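PDB 6LKY: putative isocitrate dehydrogenase, NAD-dependent from Methylococcus capsulatus, which probably oxidises isocitrate with NAD as the electron acceptor in a magnesium-dependent reaction, as in related isocitrate dehydrogenases. Local coordinates for residues A[249-252]-A[257-260]. The protein carries 1 engineered substitution. Residues are numbered along the deposited sequence; the frame is centred on the assembly and turned at random.
Sequences GANI and ALFE. With NAD (nicotinamide-adenine-dinucleotide), chain C.
Asn251 reaches across to its neighbouring strand with both hydrogens of its amide. Asn251 ND2 binds Leu258 O at 3.0 Å and Glu260 OE2, also at 3.0 Å, and both acceptors lie close to the amide plane, so the pair of bonds fixes the rotation of the group. Leu258 O is gripped twice, since Asn251 N meets it from the opposite face of the carbonyl. Asparagine suits this place because OD1 can accept at the same time, from Asn118. Were an alanine here, Leu258 O would probably lose its second donor and the Glu260 carboxylate would be less firmly positioned. With CG between backbone N and carbonyl carbon (chi1 62°) and an extended chain beyond, Glu260 carries OE2 over to the amide, where ND2 meets it from above the carboxylate plane. The strands 249-252 and 257-260 form an antiparallel beta hairpin in the large mixed sheet of the isocitrate/isopropylmalate dehydrogenase fold, flanked by strand 92-98 beside 249-252 and strand 63-66 beside 257-260. Gly249 and Glu260 make a hydrogen-bonded pair, with Gly249 N to Glu260 O at 2.9 Å. The other face is apolar and tight at one end: Ala250 CB lies 3.5 Å from Phe259 CE2, a small methyl beside a broad ring that helix 278-290 covers. Packing is looser toward partly exposed Ile252, whose CD1 touches Ala257 CB at 3.8 Å but stays 4.2 Å from Phe259 CZ. Back on the polar face, salt bridges to Lys66 and Arg85 hold Glu260 at the cofactor pocket, where its OE1 comes within 3.0 Å of NAD O7N.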
loop_
_atom_site.group_PDB
_atom_site.type_symbol
_atom_site.label_atom_id
_atom_site.label_comp_id
_atom_site.label_asym_id
_atom_site.label_seq_id
_atom_site.Cartn_x
_atom_site.Cartn_y
_atom_site.Cartn_z
ATOM N N GLY A 249 2.547 -1.444 -17.963
ATOM C CA GLY A 249 1.523 -2.422 -17.678
ATOM C C GLY A 249 0.798 -2.851 -18.937
ATOM O O GLY A 249 0.605 -2.048 -19.864
ATOM N N ALA A 250 0.456 -4.137 -18.996
ATOM C CA ALA A 250 -0.363 -4.712 -20.057
ATOM C C ALA A 250 -1.715 -5.135 -19.500
ATOM O O ALA A 250 -1.770 -5.874 -18.516
ATOM C CB ALA A 250 0.327 -5.924 -20.680
ATOM N N ASN A 251 -2.799 -4.675 -20.123
ATOM C CA ASN A 251 -4.159 -5.097 -19.800
ATOM C C ASN A 251 -4.588 -6.154 -20.813
ATOM O O ASN A 251 -4.809 -5.841 -21.987
ATOM C CB ASN A 251 -5.125 -3.911 -19.820
ATOM C CG ASN A 251 -4.693 -2.774 -18.901
ATOM O OD1 ASN A 251 -5.100 -2.708 -17.739
ATOM N ND2 ASN A 251 -3.889 -1.858 -19.426
ATOM N N ILE A 252 -4.703 -7.400 -20.360
ATOM C CA ILE A 252 -4.940 -8.554 -21.218
ATOM C C ILE A 252 -6.328 -9.134 -20.965
ATOM O O ILE A 252 -6.691 -9.444 -19.818
ATOM C CB ILE A 252 -3.873 -9.638 -20.997
ATOM C CG1 ILE A 252 -2.468 -9.040 -21.089
ATOM C CG2 ILE A 252 -4.083 -10.793 -21.979
ATOM C CD1 ILE A 252 -2.162 -8.399 -22.441
ATOM N N ALA A 257 -6.114 -6.444 -26.069
ATOM C CA ALA A 257 -5.019 -6.082 -25.187
ATOM C C ALA A 257 -4.763 -4.591 -25.318
ATOM O O ALA A 257 -4.836 -4.036 -26.421
ATOM C CB ALA A 257 -3.744 -6.871 -25.515
ATOM N N LEU A 258 -4.454 -3.954 -24.190
ATOM C CA LEU A 258 -4.225 -2.516 -24.138
ATOM C C LEU A 258 -2.981 -2.242 -23.305
ATOM O O LEU A 258 -2.894 -2.667 -22.147
ATOM C CB LEU A 258 -5.455 -1.803 -23.565
ATOM C CG LEU A 258 -5.424 -0.269 -23.444
ATOM C CD1 LEU A 258 -6.826 0.298 -23.605
ATOM C CD2 LEU A 258 -4.812 0.178 -22.111
ATOM N N PHE A 259 -2.030 -1.507 -23.870
ATOM C CA PHE A 259 -0.727 -1.337 -23.241
ATOM C C PHE A 259 -0.543 0.112 -22.815
ATOM O O PHE A 259 -0.969 1.028 -23.526
ATOM C CB PHE A 259 0.379 -1.818 -24.192
ATOM C CG PHE A 259 0.208 -3.252 -24.578
ATOM C CD1 PHE A 259 -0.642 -3.603 -25.613
ATOM C CD2 PHE A 259 0.819 -4.253 -23.845
ATOM C CE1 PHE A 259 -0.842 -4.927 -25.940
ATOM C CE2 PHE A 259 0.624 -5.583 -24.163
ATOM C CZ PHE A 259 -0.210 -5.924 -25.202
ATOM N N GLU A 260 0.051 0.324 -21.633
ATOM C CA GLU A 260 0.110 1.681 -21.104
ATOM C C GLU A 260 1.243 1.809 -20.097
ATOM O O GLU A 260 1.741 0.820 -19.561
ATOM C CB GLU A 260 -1.214 2.061 -20.424
ATOM C CG GLU A 260 -1.528 1.148 -19.222
ATOM C CD GLU A 260 -2.826 1.517 -18.486
ATOM O OE1 GLU A 260 -3.238 2.698 -18.536
ATOM O OE2 GLU A 260 -3.432 0.622 -17.851
HETATM P PA NAD C . 0.830 10.709 -11.384
HETATM O O1A NAD C . 0.227 11.471 -12.539
HETATM O O2A NAD C . 1.340 9.373 -11.830
HETATM O O5B NAD C . 1.967 11.605 -10.701
HETATM C C5B NAD C . 2.607 11.114 -9.526
HETATM C C4B NAD C . 4.003 11.700 -9.448
HETATM O O4B NAD C . 4.815 10.983 -10.399
HETATM C C3B NAD C . 3.973 13.171 -9.848
HETATM O O3B NAD C . 4.838 13.933 -9.019
HETATM C C2B NAD C . 4.476 13.151 -11.283
HETATM O O2B NAD C . 5.143 14.356 -11.689
HETATM C C1B NAD C . 5.360 11.913 -11.334
HETATM N N9A NAD C . 5.266 11.471 -12.718
HETATM C C8A NAD C . 4.431 10.303 -13.055
HETATM N N7A NAD C . 4.845 10.142 -14.462
HETATM C C5A NAD C . 6.302 10.144 -14.377
HETATM C C6A NAD C . 6.929 10.663 -15.659
HETATM N N6A NAD C . 6.795 9.635 -16.703
HETATM N N1A NAD C . 8.354 10.901 -15.384
HETATM C C2A NAD C . 8.612 11.941 -14.368
HETATM N N3A NAD C . 7.384 12.335 -13.673
HETATM C C4A NAD C . 6.581 11.171 -13.307
HETATM O O3 NAD C . -0.272 10.411 -10.255
HETATM P PN NAD C . -1.328 11.453 -9.664
HETATM O O1N NAD C . -0.823 12.859 -9.595
HETATM O O2N NAD C . -1.706 10.907 -8.297
HETATM O O5D NAD C . -2.602 11.412 -10.644
HETATM C C5D NAD C . -2.695 12.318 -11.755
HETATM C C4D NAD C . -3.817 11.867 -12.681
HETATM O O4D NAD C . -3.441 10.696 -13.428
HETATM C C3D NAD C . -5.082 11.522 -11.894
HETATM O O3D NAD C . -6.181 12.147 -12.551
HETATM C C2D NAD C . -5.172 10.012 -12.020
HETATM O O2D NAD C . -6.506 9.508 -12.028
HETATM C C1D NAD C . -4.514 9.739 -13.365
HETATM N N1N NAD C . -4.130 8.306 -13.422
HETATM C C2N NAD C . -3.862 7.821 -14.769
HETATM C C3N NAD C . -3.708 6.322 -14.647
HETATM C C7N NAD C . -3.870 5.580 -15.977
HETATM O O7N NAD C . -2.986 4.472 -16.085
HETATM N N7N NAD C . -3.776 6.492 -17.115
HETATM C C4N NAD C . -2.491 5.895 -13.841
HETATM C C5N NAD C . -2.375 6.652 -12.533
HETATM C C6N NAD C . -3.076 8.009 -12.425
#